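Alpha-L-arabinosidase (Xanthomonas axonopodis pv. citri, PDB 6D25) probably hydrolyses alpha-L-arabinofuranosyl side groups of arabinoxylan, including those on internally di-substituted units, as a trimeric GH51 arabinofuranosidase. Local coordinates at residues A[344-349]-A[472-477]; A[289-294]-A[349-354]. All blocks are in the same frame, centred on the assembly; numbering follows the deposited sequence.

Interaction 1. Residues A[344-349]-A[472-477]; sequences NSLRDA and ILTAPA
Leu346 reaches from the first turn of helix 346-361 to the chain that leaves strand 468-473. Its CG lies anti to the backbone N (chi1 -179°), which carries the forked end out from the helix. The two methyls then divide the work. CD1 meets the backbone of the other segment, 4.0 Å from Thr474 CA. CD2 lies further along, 4.0 Å from Ala475 N and 4.3 Å from Ala475 CB, with Ala477 O also near. The leucine therefore rests mostly on main chain. Thr474 takes part through its backbone, because its CB points away from the helix and its OG1 bonds to His512 O.

One turn further on, Ala349 makes the second touch. Its CB meets Leu473 CD2 at 3.9 Å, methyl against methyl. Leu473 points its CB at the helix, and Val397 of helix 393-400 packs on both partners. The contact is apolar, and most of it is buried.

The helix start is fixed from within its own segment. Ser345 N donates to Asp348 OD2 at 2.8 Å, nearly straight at 173°; the oxygen receives it on its anti lone pair, away from OD1. Ser345 OG, at the N-cap position, accepts a weak bond from Arg347 N at 3.1 Å. Asp348 OD1 is held by Tyr329 and Thr327, so both carboxylate oxygens have partners. Ser345 and Asp348 thus form a capping box on the helix that follows strand 319-325, the seventh strand of the (beta/alpha)8 barrel, where it packs on the C-terminal beta domain, the two-domain architecture of GH51 arabinofuranosidases.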
loop_
_atom_site.group_PDB
_atom_site.type_symbol
_atom_site.label_atom_id
_atom_site.label_comp_id
_atom_site.label_asym_id
_atom_site.label_seq_id
_atom_site.Cartn_x
_atom_site.Cartn_y
_atom_site.Cartn_z
ATOM N N ASN A 344 -26.834 30.004 8.443
ATOM C CA ASN A 344 -27.323 29.053 9.430
ATOM C C ASN A 344 -28.610 29.652 10.000
ATOM O O ASN A 344 -28.549 30.683 10.691
ATOM C CB ASN A 344 -26.218 28.847 10.462
ATOM C CG ASN A 344 -26.349 27.601 11.299
ATOM O OD1 ASN A 344 -27.366 27.431 12.027
ATOM N ND2 ASN A 344 -25.293 26.805 11.293
ATOM N N SER A 345 -29.757 29.071 9.603
ATOM C CA SER A 345 -31.046 29.661 9.861
ATOM C C SER A 345 -31.827 28.818 10.868
ATOM O O SER A 345 -31.369 27.776 11.338
ATOM C CB SER A 345 -31.830 29.794 8.563
ATOM O OG SER A 345 -32.308 28.521 8.155
ATOM N N LEU A 346 -33.043 29.270 11.166
ATOM C CA LEU A 346 -33.955 28.472 11.997
ATOM C C LEU A 346 -34.107 27.043 11.432
ATOM O O LEU A 346 -34.256 26.064 12.212
ATOM C CB LEU A 346 -35.305 29.169 12.096
ATOM C CG LEU A 346 -36.356 28.476 12.958
ATOM C CD1 LEU A 346 -35.893 28.314 14.405
ATOM C CD2 LEU A 346 -37.693 29.244 12.865
ATOM N N ARG A 347 -34.082 26.916 10.111
ATOM C CA ARG A 347 -34.183 25.593 9.472
ATOM C C ARG A 347 -33.045 24.667 9.975
ATOM O O ARG A 347 -33.244 23.480 10.257
ATOM C CB ARG A 347 -34.132 25.767 7.953
ATOM C CG ARG A 347 -34.327 24.474 7.162
ATOM C CD ARG A 347 -34.333 24.694 5.658
ATOM N NE ARG A 347 -33.119 25.337 5.191
ATOM C CZ ARG A 347 -32.939 25.767 3.927
ATOM N NH1 ARG A 347 -33.808 25.440 2.980
ATOM N NH2 ARG A 347 -31.912 26.554 3.646
ATOM N N ASP A 348 -31.850 25.223 10.082
ATOM C CA ASP A 348 -30.656 24.478 10.552
ATOM C C ASP A 348 -30.816 24.089 12.020
ATOM O O ASP A 348 -30.396 22.988 12.412
ATOM C CB ASP A 348 -29.394 25.264 10.256
ATOM C CG ASP A 348 -29.256 25.478 8.757
ATOM O OD1 ASP A 348 -29.084 24.446 8.050
ATOM O OD2 ASP A 348 -29.429 26.633 8.272
ATOM N N ALA A 349 -31.414 24.968 12.829
ATOM C CA ALA A 349 -31.703 24.601 14.229
ATOM C C ALA A 349 -32.586 23.353 14.261
ATOM O O ALA A 349 -32.299 22.422 15.024
ATOM C CB ALA A 349 -32.359 25.735 14.935
ATOM N N ILE A 472 -37.515 28.126 24.517
ATOM C CA ILE A 472 -38.010 28.004 23.144
ATOM C C ILE A 472 -37.020 28.692 22.214
ATOM O O ILE A 472 -36.569 29.792 22.489
ATOM C CB ILE A 472 -39.435 28.564 22.950
ATOM C CG1 ILE A 472 -39.895 28.364 21.501
ATOM C CG2 ILE A 472 -39.567 30.022 23.411
ATOM C CD1 ILE A 472 -41.396 28.531 21.303
ATOM N N LEU A 473 -36.718 27.995 21.131
ATOM C CA LEU A 473 -35.978 28.543 20.022
ATOM C C LEU A 473 -36.900 28.615 18.799
ATOM O O LEU A 473 -37.372 27.576 18.318
ATOM C CB LEU A 473 -34.765 27.663 19.751
ATOM C CG LEU A 473 -33.756 28.214 18.740
ATOM C CD1 LEU A 473 -33.118 29.514 19.282
ATOM C CD2 LEU A 473 -32.656 27.185 18.515
ATOM N N THR A 474 -37.161 29.844 18.365
ATOM C CA THR A 474 -38.015 30.118 17.231
ATOM C C THR A 474 -37.614 31.498 16.685
ATOM O O THR A 474 -36.639 32.119 17.151
ATOM C CB THR A 474 -39.511 29.991 17.588
ATOM O OG1 THR A 474 -40.305 30.000 16.395
ATOM C CG2 THR A 474 -40.003 31.077 18.510
ATOM N N ALA A 475 -38.358 31.943 15.707
ATOM C CA ALA A 475 -38.180 33.255 15.106
ATOM C C ALA A 475 -39.482 33.593 14.381
ATOM O O ALA A 475 -40.286 32.695 14.131
ATOM C CB ALA A 475 -36.988 33.277 14.165
ATOM N N PRO A 476 -39.677 34.860 14.027
ATOM C CA PRO A 476 -40.914 35.254 13.348
ATOM C C PRO A 476 -41.052 34.603 11.957
ATOM O O PRO A 476 -42.164 34.235 11.587
ATOM C CB PRO A 476 -40.841 36.791 13.264
ATOM C CG PRO A 476 -39.729 37.181 14.229
ATOM C CD PRO A 476 -38.786 36.002 14.260
ATOM N N ALA A 477 -39.952 34.344 11.271
ATOM C CA ALA A 477 -40.019 33.768 9.915
ATOM C C ALA A 477 -39.088 32.549 9.825
ATOM O O ALA A 477 -38.054 32.518 10.493
ATOM C CB ALA A 477 -39.676 34.821 8.877
#

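Interaction 2. Residues A[289-294]-A[349-354]; sequences IQTLSR and ALVASL
Leu292 has its CG anti to the carbonyl carbon (chi1 -59°), and this brings the fork nearer to helix 346-361 than its CB direction alone would suggest. Thr291 has its CG2 anti to the backbone N, so the methyl meets the neighbouring helix while OG1 bonds back to Ala287 O in its own helix.

Leu292 has the largest share of the contact. Its CD2 sits among three residues: it lies 4.0 Å from Leu350 CB, 4.1 Å from Leu354 CD1 and 4.2 Å from Val351 CG2. Its CD1 faces the end of Leu350, with CD2 of that residue at 4.2 Å. The side chains of Leu292 and Leu354 cross at about a right angle.

The two helices run nearly side by side in the same direction. Their segment axes approach to 10.0 Å and cross at -22°. They are the helices that follow strands 262-269 and 319-325 of the (beta/alpha)8 barrel, so this is the lateral packing of neighbouring helices in its outer layer.

Beside Leu292, Thr291 CG2 and Val351 CG2 touch at 4.0 Å, again with the side chains at about a right angle. Val351 also packs on Thr295, one turn after Thr291, and on Thr327 and Gln379 from loops.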
loop_
_atom_site.group_PDB
_atom_site.type_symbol
_atom_site.label_atom_id
_atom_site.label_comp_id
_atom_site.label_asym_id
_atom_site.label_seq_id
_atom_site.Cartn_x
_atom_site.Cartn_y
_atom_site.Cartn_z
ATOM N N ILE A 289 -39.679 22.093 3.982
ATOM C CA ILE A 289 -40.110 20.735 4.288
ATOM C C ILE A 289 -39.186 19.723 3.601
ATOM O O ILE A 289 -38.935 18.656 4.176
ATOM C CB ILE A 289 -41.592 20.511 3.927
ATOM C CG1 ILE A 289 -42.123 19.251 4.630
ATOM C CG2 ILE A 289 -41.786 20.482 2.420
ATOM C CD1 ILE A 289 -43.598 19.026 4.463
ATOM N N GLN A 290 -38.665 20.041 2.408
ATOM C CA GLN A 290 -37.748 19.136 1.724
ATOM C C GLN A 290 -36.480 18.917 2.584
ATOM O O GLN A 290 -35.988 17.807 2.671
ATOM C CB GLN A 290 -37.358 19.636 0.326
ATOM C CG GLN A 290 -36.707 18.509 -0.503
ATOM C CD GLN A 290 -35.533 18.803 -1.420
ATOM O OE1 GLN A 290 -34.654 17.925 -1.601
ATOM N NE2 GLN A 290 -35.539 19.994 -2.047
ATOM N N THR A 291 -35.960 19.981 3.178
ATOM C CA THR A 291 -34.775 19.877 4.013
ATOM C C THR A 291 -35.040 18.976 5.229
ATOM O O THR A 291 -34.231 18.111 5.566
ATOM C CB THR A 291 -34.304 21.268 4.467
ATOM O OG1 THR A 291 -34.092 22.077 3.321
ATOM C CG2 THR A 291 -33.047 21.207 5.284
ATOM N N LEU A 292 -36.177 19.178 5.895
ATOM C CA LEU A 292 -36.483 18.402 7.066
ATOM C C LEU A 292 -36.750 16.932 6.691
ATOM O O LEU A 292 -36.361 16.019 7.413
ATOM C CB LEU A 292 -37.673 19.039 7.804
ATOM C CG LEU A 292 -37.467 20.480 8.268
ATOM C CD1 LEU A 292 -38.651 20.954 9.104
ATOM C CD2 LEU A 292 -36.155 20.623 9.056
ATOM N N SER A 293 -37.433 16.708 5.570
ATOM C CA SER A 293 -37.671 15.360 5.067
ATOM C C SER A 293 -36.333 14.647 4.832
ATOM O O SER A 293 -36.116 13.488 5.270
ATOM C CB SER A 293 -38.483 15.400 3.816
ATOM O OG SER A 293 -38.765 14.090 3.354
ATOM N N ARG A 294 -35.421 15.321 4.160
ATOM C CA ARG A 294 -34.118 14.741 3.905
ATOM C C ARG A 294 -33.359 14.471 5.206
ATOM O O ARG A 294 -32.674 13.445 5.291
ATOM C CB ARG A 294 -33.295 15.622 2.962
ATOM C CG ARG A 294 -33.674 15.385 1.508
ATOM C CD ARG A 294 -32.963 16.315 0.564
ATOM N NE ARG A 294 -33.217 16.015 -0.848
ATOM C CZ ARG A 294 -32.412 15.270 -1.606
ATOM N NH1 ARG A 294 -32.756 15.037 -2.857
ATOM N NH2 ARG A 294 -31.273 14.784 -1.115
ATOM N N ALA A 349 -31.414 24.968 12.829
ATOM C CA ALA A 349 -31.703 24.601 14.229
ATOM C C ALA A 349 -32.586 23.353 14.261
ATOM O O ALA A 349 -32.299 22.422 15.024
ATOM C CB ALA A 349 -32.359 25.735 14.935
ATOM N N LEU A 350 -33.673 23.346 13.466
ATOM C CA LEU A 350 -34.545 22.161 13.477
ATOM C C LEU A 350 -33.799 20.914 12.989
ATOM O O LEU A 350 -34.057 19.805 13.496
ATOM C CB LEU A 350 -35.820 22.425 12.660
ATOM C CG LEU A 350 -36.967 23.012 13.486
ATOM C CD1 LEU A 350 -36.767 24.494 13.772
ATOM C CD2 LEU A 350 -38.294 22.804 12.834
ATOM N N VAL A 351 -32.928 21.065 11.980
ATOM C CA VAL A 351 -32.130 19.946 11.541
ATOM C C VAL A 351 -31.366 19.366 12.737
ATOM O O VAL A 351 -31.365 18.145 12.954
ATOM C CB VAL A 351 -31.184 20.306 10.378
ATOM C CG1 VAL A 351 -30.084 19.288 10.195
ATOM C CG2 VAL A 351 -31.970 20.478 9.087
ATOM N N ALA A 352 -30.727 20.225 13.523
ATOM C CA ALA A 352 -29.963 19.731 14.679
ATOM C C ALA A 352 -30.876 19.051 15.701
ATOM O O ALA A 352 -30.532 17.971 16.193
ATOM C CB ALA A 352 -29.172 20.864 15.288
ATOM N N SER A 353 -32.035 19.644 16.046
ATOM C CA SER A 353 -32.883 19.041 17.083
ATOM C C SER A 353 -33.401 17.681 16.611
ATOM O O SER A 353 -33.417 16.720 17.412
ATOM C CB SER A 353 -34.026 19.933 17.546
ATOM O OG SER A 353 -34.925 20.161 16.483
ATOM N N LEU A 354 -33.728 17.560 15.350
ATOM C CA LEU A 354 -34.262 16.275 14.857
ATOM C C LEU A 354 -33.184 15.184 14.896
ATOM O O LEU A 354 -33.465 14.032 15.240
ATOM C CB LEU A 354 -34.826 16.452 13.453
ATOM C CG LEU A 354 -36.008 17.403 13.322
ATOM C CD1 LEU A 354 -36.342 17.616 11.862
ATOM C CD2 LEU A 354 -37.203 16.869 14.064
#

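Both contacts use helix 346-361, but they join it to different parts of the fold. Ala349 lies in both segments but makes contact only in interaction 1. Interaction 1 is between domains: the helix start meets the end of a strand of the C-terminal beta domain. Interaction 2 stays within the barrel, helix against helix. Both are apolar. In interaction 1 a leucine leans largely on backbone, and its edge reaches an exposed residue. In interaction 2 all touching residues are buried, and branched side chains meet each other. The centres are 11 Å apart. Arg347, from the helix start of interaction 1, packs its NH1 3.4 Å from Thr291 OG1 of interaction 2.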